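Local coordinates for fasciclin-1 (Drosophila melanogaster, PDB 1O70), which acts as a neural cell adhesion molecule and is represented here by its third and fourth FAS1 domains, at residues 78-83 with 152-157; 129-134 with 156-161; 166-171 with 288-293. All coordinates share one frame; numbering follows the deposited sequence.

Contact 1: residues 78-83 with 152-157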
loop_
_atom_site.group_PDB
_atom_site.type_symbol
_atom_site.label_atom_id
_atom_site.label_comp_id
_atom_site.label_asym_id
_atom_site.label_seq_id
_atom_site.Cartn_x
_atom_site.Cartn_y
_atom_site.Cartn_z
ATOM N N ASN A 78 -8.284 -13.687 -1.128
ATOM C CA ASN A 78 -8.003 -13.707 0.302
ATOM C C ASN A 78 -7.847 -12.356 0.982
ATOM O O ASN A 78 -8.182 -12.226 2.157
ATOM C CB ASN A 78 -6.761 -14.539 0.594
ATOM C CG ASN A 78 -6.948 -15.993 0.247
ATOM O OD1 ASN A 78 -8.031 -16.547 0.408
ATOM N ND2 ASN A 78 -5.885 -16.626 -0.228
ATOM N N MET A 79 -7.342 -11.353 0.271
ATOM C CA MET A 79 -7.170 -10.053 0.898
ATOM C C MET A 79 -8.483 -9.280 0.997
ATOM O O MET A 79 -8.547 -8.237 1.651
ATOM C CB MET A 79 -6.100 -9.219 0.175
ATOM C CG MET A 79 -6.409 -8.858 -1.248
ATOM S SD MET A 79 -5.155 -7.753 -1.968
ATOM C CE MET A 79 -3.769 -8.897 -2.213
ATOM N N HIS A 80 -9.535 -9.796 0.359
ATOM C CA HIS A 80 -10.852 -9.157 0.425
ATOM C C HIS A 80 -11.619 -9.761 1.596
ATOM O O HIS A 80 -12.764 -9.389 1.844
ATOM C CB HIS A 80 -11.666 -9.404 -0.846
ATOM C CG HIS A 80 -11.259 -8.561 -2.015
ATOM N ND1 HIS A 80 -10.229 -8.907 -2.863
ATOM C CD2 HIS A 80 -11.778 -7.410 -2.506
ATOM C CE1 HIS A 80 -10.137 -8.010 -3.830
ATOM N NE2 HIS A 80 -11.065 -7.091 -3.637
ATOM N N ILE A 81 -10.986 -10.691 2.315
ATOM C CA ILE A 81 -11.627 -11.368 3.445
ATOM C C ILE A 81 -11.016 -11.038 4.816
ATOM O O ILE A 81 -9.975 -11.582 5.206
ATOM C CB ILE A 81 -11.598 -12.906 3.263
ATOM C CG1 ILE A 81 -12.172 -13.291 1.899
ATOM C CG2 ILE A 81 -12.408 -13.572 4.350
ATOM C CD1 ILE A 81 -11.931 -14.753 1.541
ATOM N N ILE A 82 -11.704 -10.171 5.549
ATOM C CA ILE A 82 -11.283 -9.733 6.873
ATOM C C ILE A 82 -11.646 -10.706 7.996
ATOM O O ILE A 82 -12.819 -10.991 8.235
ATOM C CB ILE A 82 -11.910 -8.369 7.194
ATOM C CG1 ILE A 82 -11.433 -7.338 6.165
ATOM C CG2 ILE A 82 -11.560 -7.960 8.612
ATOM C CD1 ILE A 82 -12.300 -6.131 6.058
ATOM N N LYS A 83 -10.631 -11.188 8.703
ATOM C CA LYS A 83 -10.853 -12.121 9.798
ATOM C C LYS A 83 -11.411 -11.386 11.020
ATOM O O LYS A 83 -10.775 -11.344 12.074
ATOM C CB LYS A 83 -9.535 -12.823 10.147
ATOM C CG LYS A 83 -9.012 -13.701 9.013
ATOM C CD LYS A 83 -7.495 -13.740 8.950
ATOM C CE LYS A 83 -6.888 -14.421 10.161
ATOM N NZ LYS A 83 -5.395 -14.338 10.152
ATOM N N HIS A 152 -13.506 -1.165 -6.643
ATOM C CA HIS A 152 -12.275 -1.626 -7.272
ATOM C C HIS A 152 -11.911 -2.925 -6.629
ATOM O O HIS A 152 -12.295 -3.182 -5.491
ATOM C CB HIS A 152 -11.112 -0.654 -7.080
ATOM C CG HIS A 152 -11.184 0.548 -7.962
ATOM N ND1 HIS A 152 -11.770 1.730 -7.563
ATOM C CD2 HIS A 152 -10.767 0.744 -9.236
ATOM C CE1 HIS A 152 -11.708 2.605 -8.550
ATOM N NE2 HIS A 152 -11.104 2.033 -9.577
ATOM N N VAL A 153 -11.178 -3.745 -7.366
ATOM C CA VAL A 153 -10.745 -5.027 -6.860
ATOM C C VAL A 153 -9.385 -4.833 -6.200
ATOM O O VAL A 153 -8.419 -4.417 -6.848
ATOM C CB VAL A 153 -10.628 -6.044 -8.000
ATOM C CG1 VAL A 153 -10.313 -7.409 -7.438
ATOM C CG2 VAL A 153 -11.923 -6.074 -8.813
ATOM N N LEU A 154 -9.312 -5.122 -4.906
ATOM C CA LEU A 154 -8.057 -4.968 -4.185
ATOM C C LEU A 154 -7.017 -5.926 -4.767
ATOM O O LEU A 154 -7.365 -6.923 -5.408
ATOM C CB LEU A 154 -8.261 -5.247 -2.691
ATOM C CG LEU A 154 -9.285 -4.372 -1.959
ATOM C CD1 LEU A 154 -9.372 -4.787 -0.496
ATOM C CD2 LEU A 154 -8.898 -2.909 -2.078
ATOM N N GLY A 155 -5.742 -5.613 -4.554
ATOM C CA GLY A 155 -4.678 -6.462 -5.053
ATOM C C GLY A 155 -4.413 -6.391 -6.543
ATOM O O GLY A 155 -3.613 -7.165 -7.060
ATOM N N VAL A 156 -5.086 -5.479 -7.239
ATOM C CA VAL A 156 -4.897 -5.300 -8.685
ATOM C C VAL A 156 -4.761 -3.796 -8.946
ATOM O O VAL A 156 -5.737 -3.111 -9.253
ATOM C CB VAL A 156 -6.093 -5.854 -9.484
ATOM C CG1 VAL A 156 -5.874 -5.616 -10.975
ATOM C CG2 VAL A 156 -6.267 -7.340 -9.210
ATOM N N PRO A 157 -3.532 -3.266 -8.839
ATOM C CA PRO A 157 -3.259 -1.842 -9.044
ATOM C C PRO A 157 -3.806 -1.273 -10.336
ATOM O O PRO A 157 -3.733 -1.904 -11.389
ATOM C CB PRO A 157 -1.736 -1.770 -9.001
ATOM C CG PRO A 157 -1.352 -2.949 -8.153
ATOM C CD PRO A 157 -2.274 -4.018 -8.672
#

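Contact 2: residues 129-134 with 156-161. With NAG (2-acetamido-2-deoxy-beta-D-glucopyranose), chain B.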
loop_
_atom_site.group_PDB
_atom_site.type_symbol
_atom_site.label_atom_id
_atom_site.label_comp_id
_atom_site.label_asym_id
_atom_site.label_seq_id
_atom_site.Cartn_x
_atom_site.Cartn_y
_atom_site.Cartn_z
ATOM N N GLY A 129 -3.373 -3.760 -0.919
ATOM C CA GLY A 129 -2.705 -4.344 -2.067
ATOM C C GLY A 129 -2.487 -3.342 -3.176
ATOM O O GLY A 129 -2.600 -3.686 -4.358
ATOM N N GLY A 130 -2.186 -2.101 -2.780
ATOM C CA GLY A 130 -1.931 -1.018 -3.713
ATOM C C GLY A 130 -3.192 -0.410 -4.282
ATOM O O GLY A 130 -3.134 0.457 -5.150
ATOM N N VAL A 131 -4.346 -0.849 -3.797
ATOM C CA VAL A 131 -5.584 -0.305 -4.323
ATOM C C VAL A 131 -6.400 0.484 -3.331
ATOM O O VAL A 131 -6.543 0.085 -2.173
ATOM C CB VAL A 131 -6.491 -1.404 -4.889
ATOM C CG1 VAL A 131 -7.860 -0.815 -5.252
ATOM C CG2 VAL A 131 -5.842 -2.027 -6.116
ATOM N N ASN A 132 -6.927 1.610 -3.802
ATOM C CA ASN A 132 -7.792 2.464 -2.988
ATOM C C ASN A 132 -9.191 2.325 -3.575
ATOM O O ASN A 132 -9.424 2.685 -4.729
ATOM C CB ASN A 132 -7.348 3.926 -3.074
ATOM C CG ASN A 132 -8.288 4.865 -2.334
ATOM O OD1 ASN A 132 -9.493 4.856 -2.596
ATOM N ND2 ASN A 132 -7.756 5.666 -1.408
ATOM N N ALA A 133 -10.115 1.808 -2.781
ATOM C CA ALA A 133 -11.478 1.624 -3.253
ATOM C C ALA A 133 -12.493 2.292 -2.345
ATOM O O ALA A 133 -12.264 2.479 -1.144
ATOM C CB ALA A 133 -11.809 0.126 -3.380
ATOM N N THR A 134 -13.628 2.647 -2.932
ATOM C CA THR A 134 -14.687 3.271 -2.176
ATOM C C THR A 134 -15.768 2.245 -1.927
ATOM O O THR A 134 -16.061 1.403 -2.776
ATOM C CB THR A 134 -15.275 4.469 -2.935
ATOM O OG1 THR A 134 -14.267 5.479 -3.078
ATOM C CG2 THR A 134 -16.459 5.053 -2.179
ATOM N N VAL A 156 -5.086 -5.479 -7.239
ATOM C CA VAL A 156 -4.897 -5.300 -8.685
ATOM C C VAL A 156 -4.761 -3.796 -8.946
ATOM O O VAL A 156 -5.737 -3.111 -9.253
ATOM C CB VAL A 156 -6.093 -5.854 -9.484
ATOM C CG1 VAL A 156 -5.874 -5.616 -10.975
ATOM C CG2 VAL A 156 -6.267 -7.340 -9.210
ATOM N N PRO A 157 -3.532 -3.266 -8.839
ATOM C CA PRO A 157 -3.259 -1.842 -9.044
ATOM C C PRO A 157 -3.806 -1.273 -10.336
ATOM O O PRO A 157 -3.733 -1.904 -11.389
ATOM C CB PRO A 157 -1.736 -1.770 -9.001
ATOM C CG PRO A 157 -1.352 -2.949 -8.153
ATOM C CD PRO A 157 -2.274 -4.018 -8.672
ATOM N N TYR A 158 -4.361 -0.071 -10.249
ATOM C CA TYR A 158 -4.877 0.597 -11.430
ATOM C C TYR A 158 -4.202 1.962 -11.527
ATOM O O TYR A 158 -4.714 2.885 -12.160
ATOM C CB TYR A 158 -6.408 0.741 -11.367
ATOM C CG TYR A 158 -6.953 1.557 -10.212
ATOM C CD1 TYR A 158 -7.104 2.944 -10.317
ATOM C CD2 TYR A 158 -7.323 0.938 -9.010
ATOM C CE1 TYR A 158 -7.614 3.694 -9.255
ATOM C CE2 TYR A 158 -7.829 1.679 -7.940
ATOM C CZ TYR A 158 -7.973 3.055 -8.072
ATOM O OH TYR A 158 -8.466 3.802 -7.022
ATOM N N THR A 159 -3.051 2.084 -10.874
ATOM C CA THR A 159 -2.289 3.323 -10.892
ATOM C C THR A 159 -0.793 3.055 -10.889
ATOM O O THR A 159 -0.330 2.039 -10.365
ATOM C CB THR A 159 -2.598 4.212 -9.675
ATOM O OG1 THR A 159 -2.253 3.519 -8.467
ATOM C CG2 THR A 159 -4.062 4.592 -9.661
ATOM N N THR A 160 -0.046 3.969 -11.501
ATOM C CA THR A 160 1.404 3.870 -11.546
ATOM C C THR A 160 1.887 4.432 -10.210
ATOM O O THR A 160 1.096 4.981 -9.433
ATOM C CB THR A 160 2.000 4.757 -12.652
ATOM O OG1 THR A 160 1.700 6.131 -12.367
ATOM C CG2 THR A 160 1.422 4.398 -14.002
ATOM N N VAL A 161 3.178 4.293 -9.945
ATOM C CA VAL A 161 3.761 4.834 -8.729
ATOM C C VAL A 161 3.312 6.294 -8.583
ATOM O O VAL A 161 2.822 6.705 -7.529
ATOM C CB VAL A 161 5.300 4.767 -8.808
ATOM C CG1 VAL A 161 5.922 5.541 -7.660
ATOM C CG2 VAL A 161 5.753 3.324 -8.790
HETATM C C1 NAG B . -8.461 6.877 -1.022
HETATM C C2 NAG B . -8.108 7.325 0.393
HETATM C C3 NAG B . -8.973 8.537 0.756
HETATM C C4 NAG B . -8.817 9.655 -0.292
HETATM C C5 NAG B . -9.071 9.076 -1.698
HETATM C C6 NAG B . -8.843 10.055 -2.828
HETATM C C7 NAG B . -7.371 5.726 2.037
HETATM C C8 NAG B . -7.735 4.634 3.034
HETATM N N2 NAG B . -8.365 6.253 1.329
HETATM O O3 NAG B . -8.647 9.002 2.055
HETATM O O4 NAG B . -9.788 10.689 -0.030
HETATM O O5 NAG B . -8.215 7.943 -1.942
HETATM O O6 NAG B . -7.564 10.663 -2.719
HETATM O O7 NAG B . -6.205 6.083 1.911
HETATM O O HOH W 1 -4.023 1.362 -7.292
HETATM O O HOH W 2 -0.854 1.336 -6.931
#

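Contact 3: residues 166-171 with 288-293. With NAG (2-acetamido-2-deoxy-beta-D-glucopyranose), chain B.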
loop_
_atom_site.group_PDB
_atom_site.type_symbol
_atom_site.label_atom_id
_atom_site.label_comp_id
_atom_site.label_asym_id
_atom_site.label_seq_id
_atom_site.Cartn_x
_atom_site.Cartn_y
_atom_site.Cartn_z
ATOM N N GLU A 166 -0.045 10.771 -6.014
ATOM C CA GLU A 166 -0.922 11.934 -6.001
ATOM C C GLU A 166 -2.285 11.635 -5.407
ATOM O O GLU A 166 -2.965 12.544 -4.950
ATOM C CB GLU A 166 -1.059 12.514 -7.408
ATOM C CG GLU A 166 -1.149 11.473 -8.479
ATOM C CD GLU A 166 -1.163 12.086 -9.869
ATOM O OE1 GLU A 166 -0.368 13.023 -10.118
ATOM O OE2 GLU A 166 -1.957 11.616 -10.716
ATOM N N SER A 167 -2.665 10.360 -5.379
ATOM C CA SER A 167 -3.957 9.982 -4.829
ATOM C C SER A 167 -3.973 9.483 -3.372
ATOM O O SER A 167 -5.048 9.313 -2.795
ATOM C CB SER A 167 -4.635 8.949 -5.744
ATOM O OG SER A 167 -3.871 7.777 -5.879
ATOM N N ASP A 168 -2.802 9.261 -2.777
ATOM C CA ASP A 168 -2.702 8.766 -1.396
ATOM C C ASP A 168 -2.348 9.896 -0.420
ATOM O O ASP A 168 -1.210 10.379 -0.395
ATOM C CB ASP A 168 -1.629 7.675 -1.312
ATOM C CG ASP A 168 -1.730 6.836 -0.040
ATOM O OD1 ASP A 168 -2.004 7.394 1.049
ATOM O OD2 ASP A 168 -1.511 5.608 -0.123
ATOM N N PRO A 169 -3.304 10.304 0.434
ATOM C CA PRO A 169 -3.031 11.390 1.389
ATOM C C PRO A 169 -1.820 11.149 2.288
ATOM O O PRO A 169 -1.168 12.094 2.751
ATOM C CB PRO A 169 -4.316 11.471 2.220
ATOM C CG PRO A 169 -5.353 10.803 1.366
ATOM C CD PRO A 169 -4.604 9.678 0.717
ATOM N N MET A 170 -1.532 9.879 2.542
ATOM C CA MET A 170 -0.422 9.512 3.407
ATOM C C MET A 170 0.938 9.846 2.799
ATOM O O MET A 170 1.929 10.008 3.517
ATOM C CB MET A 170 -0.493 8.022 3.717
ATOM C CG MET A 170 0.248 7.679 4.975
ATOM S SD MET A 170 -0.094 6.023 5.547
ATOM C CE MET A 170 1.223 5.219 4.736
ATOM N N MET A 171 0.951 9.966 1.475
ATOM C CA MET A 171 2.149 10.257 0.708
ATOM C C MET A 171 2.230 11.710 0.268
ATOM O O MET A 171 3.182 12.086 -0.408
ATOM C CB MET A 171 2.195 9.341 -0.528
ATOM C CG MET A 171 2.263 7.832 -0.198
ATOM S SD MET A 171 2.246 6.772 -1.663
ATOM C CE MET A 171 2.028 5.138 -0.977
ATOM N N VAL A 288 8.974 -0.285 8.242
ATOM C CA VAL A 288 8.226 -0.186 6.999
ATOM C C VAL A 288 6.748 -0.208 7.411
ATOM O O VAL A 288 6.221 -1.250 7.785
ATOM C CB VAL A 288 8.541 -1.387 6.065
ATOM C CG1 VAL A 288 7.785 -1.241 4.753
ATOM C CG2 VAL A 288 10.033 -1.474 5.804
ATOM N N TYR A 289 6.095 0.951 7.359
ATOM C CA TYR A 289 4.692 1.077 7.755
ATOM C C TYR A 289 3.704 0.376 6.816
ATOM O O TYR A 289 2.804 -0.325 7.270
ATOM C CB TYR A 289 4.323 2.555 7.886
ATOM C CG TYR A 289 2.933 2.789 8.408
ATOM C CD1 TYR A 289 2.566 2.365 9.686
ATOM C CD2 TYR A 289 1.972 3.420 7.619
ATOM C CE1 TYR A 289 1.269 2.560 10.168
ATOM C CE2 TYR A 289 0.673 3.621 8.094
ATOM C CZ TYR A 289 0.330 3.187 9.368
ATOM O OH TYR A 289 -0.954 3.374 9.835
ATOM N N ARG A 290 3.843 0.585 5.514
ATOM C CA ARG A 290 2.976 -0.083 4.549
ATOM C C ARG A 290 3.900 -0.733 3.528
ATOM O O ARG A 290 4.452 -0.061 2.645
ATOM C CB ARG A 290 2.056 0.915 3.840
ATOM C CG ARG A 290 0.829 1.333 4.630
ATOM C CD ARG A 290 0.162 2.514 3.977
ATOM N NE ARG A 290 -0.232 2.229 2.602
ATOM C CZ ARG A 290 -0.457 3.171 1.693
ATOM N NH1 ARG A 290 -0.318 4.456 2.023
ATOM N NH2 ARG A 290 -0.819 2.828 0.463
ATOM N N PRO A 291 4.119 -2.039 3.662
ATOM C CA PRO A 291 4.993 -2.704 2.703
ATOM C C PRO A 291 4.229 -3.144 1.469
ATOM O O PRO A 291 3.013 -3.342 1.501
ATOM C CB PRO A 291 5.483 -3.907 3.481
ATOM C CG PRO A 291 4.254 -4.279 4.255
ATOM C CD PRO A 291 3.826 -2.925 4.802
ATOM N N ASP A 292 4.954 -3.285 0.376
ATOM C CA ASP A 292 4.366 -3.788 -0.845
ATOM C C ASP A 292 3.120 -3.099 -1.376
ATOM O O ASP A 292 2.137 -3.766 -1.676
ATOM C CB ASP A 292 4.087 -5.278 -0.643
ATOM C CG ASP A 292 5.292 -6.011 -0.055
ATOM O OD1 ASP A 292 6.408 -5.812 -0.581
ATOM O OD2 ASP A 292 5.142 -6.769 0.927
ATOM N N VAL A 293 3.145 -1.779 -1.503
ATOM C CA VAL A 293 1.992 -1.082 -2.052
ATOM C C VAL A 293 2.199 -1.168 -3.561
ATOM O O VAL A 293 2.775 -0.273 -4.168
ATOM C CB VAL A 293 1.956 0.393 -1.578
ATOM C CG1 VAL A 293 0.803 1.142 -2.245
ATOM C CG2 VAL A 293 1.804 0.442 -0.047
HETATM C C1 NAG B . -8.461 6.877 -1.022
HETATM C C2 NAG B . -8.108 7.325 0.393
HETATM C C3 NAG B . -8.973 8.537 0.756
HETATM C C4 NAG B . -8.817 9.655 -0.292
HETATM C C5 NAG B . -9.071 9.076 -1.698
HETATM C C6 NAG B . -8.843 10.055 -2.828
HETATM C C7 NAG B . -7.371 5.726 2.037
HETATM C C8 NAG B . -7.735 4.634 3.034
HETATM N N2 NAG B . -8.365 6.253 1.329
HETATM O O3 NAG B . -8.647 9.002 2.055
HETATM O O4 NAG B . -9.788 10.689 -0.030
HETATM O O5 NAG B . -8.215 7.943 -1.942
HETATM O O6 NAG B . -7.564 10.663 -2.719
HETATM O O7 NAG B . -6.205 6.083 1.911
#

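Contact 1: residues 78-83 with 152-157
His80 lays its imidazole against Leu154, whose CB sits over one face of the ring, 3.5 Å from His80 NE2. The leucine side chain crosses the ring obliquely, and Leu154 CD1 reaches the same residue near the rim, 4.1 Å from His80 CD2. Val153 adds a methyl at an oblique angle, its CG1 lying 3.7 Å from His80 CE1. At the ring tip His80 NE2 is 2.9 Å from the backbone N of Leu154. Alongside, Met79 sets its sulfur on the next peptide, with SD 4.1 Å from Leu154 CB and in contact with the backbone of Gly155. Met79 CG, set between the backbone N and the carbonyl carbon (chi1 63°), starts that chain toward Gly155. Gly155 has a positive phi of 75°, suited to the third place of the type II turn from Val153 to Val156, which presents Leu154 and Gly155 to the two side chains. In the second shell, His80 ND1 is hydrogen-bonded to Ile76 O in helix 70-79, which fixes the turn of the ring; Leu154 also rests on Leu51, and Val153 on Pro53. An alanine in place of His80 would probably leave Ile76 O without this partner and open a gap beside Leu154 and Val153. Met79-His80 probably corresponds to the Tyr-His motif of FAS1 domains, and 152-157 follows directly on the conserved final strand. Their meeting joins the end of a helix to the chain leaving strand 145-150, a buried feature of the FAS1 core.

Contact 2: residues 129-134 with 156-161
The loop after strand 145-150 that leads into helix 161-167 passes the start of strand 131-141, which carries the N-glycosylation site Asn132, and Tyr158 meets Val131 and Asn132 there. Tyr158 OH donates to the backbone carbonyl Asn132 O at 2.7 Å, in the carbonyl plane with a C=O...donor angle of 147°. The same Tyr158 ring turns its edge to Val131, whose CG1 lies 3.7 Å from Tyr158 CE2 and whose side chain crosses the tyrosine at about a right angle. With CG between the backbone N and the carbonyl carbon (chi1 61°), the tyrosine side chain sets off back toward the strand. The other methyl, Val131 CG2, lies 3.3 Å from Val156 O, while Pro157 CG is 4.1 Å from Gly129 O. One water takes hold of Gly130 O and, weakly, of Tyr158 N, above one face of the ring; a second links Gly130 O to Thr159 OG1, 3.0 Å from each. Lys164 NZ is a further donor to Gly130 O. Beyond Thr159, Thr160 is the N-cap of helix 161-167, its OG1 bonded to Gly163 N. Asn132 ND2 carries the sugar through a 1.5 Å bond to NAG C1, and Thr125 OG1 bonds the same sugar. Asn132 thus sends its side chain into the glycan while its carbonyl receives the tyrosine. The polar links to this loop use the backbone oxygens Asn132 O and Gly130 O, while Val131 supplies the apolar part.

Contact 3: residues 166-171 with 288-293
Asp168 and Arg290 reach toward each other tip to tip, with carboxylate and guanidinium nearly coplanar, their planes 28° apart. The salt bridge is end-on and both nitrogens converge on one oxygen: Arg290 NH1 donates to Asp168 OD2 at 2.7 Å on its syn side, and Arg290 NH2 donates to the same Asp168 OD2 at 2.9 Å. Asp168 CG, anti to the backbone N (chi1 -163°), carries the carboxylate out to the arginine. Asp168 OD1 is left for the backbone and accepts from Met170 N on its anti side at 2.9 Å, an Asx turn that holds the carboxylate as helix 161-167 gives way to the short 3-10 turn. Met170 slides past Arg290 in the opposite direction and brings its sulfur to the edge of Tyr289, with SD 4.8 Å from the ring centroid and 78° off the normal, a Met-aromatic contact. Met171 CE lies 3.9 Å from both Arg290 NH1 and Arg290 NH2, oblique to the guanidinium, and 4.4 Å from Val293 CG1. Tyr289 and Arg290 form a classic beta bulge opposite Val302, and both send their side chains toward 166-171. The tyrosine ring also has a cation-pi partner in Arg200. NAG O6 donates to Ser167 O at 2.9 Å, so the domain 3 glycan touches domain 4. Arg290 NH2 forms a second salt bridge with Glu127 of domain 3. Held between two carboxylates, the buried guanidinium is likely to stay charged, and it ties the domain 4 helix end and strand to domain 3.

From the N terminus, contact 1 opens at the end of helix 70-79 and closes on the chain after strand 145-150, tying the end of that helix to the chain that follows the strand. Contact 2 opens inside that loop, at the start of strand 131-141, and closes slightly farther on, so the two overlap and share Val156 and Pro157; the centres of contact 1 and contact 2 lie about 10 Å apart. They meet where His152 stacks on Tyr158. Contact 3 follows in series, closing a long loop within domain 4 from helix 161-167 to strand 284-295. It touches contact 2 through Gly130 and Val293, and both border the glycan, joining the two domains.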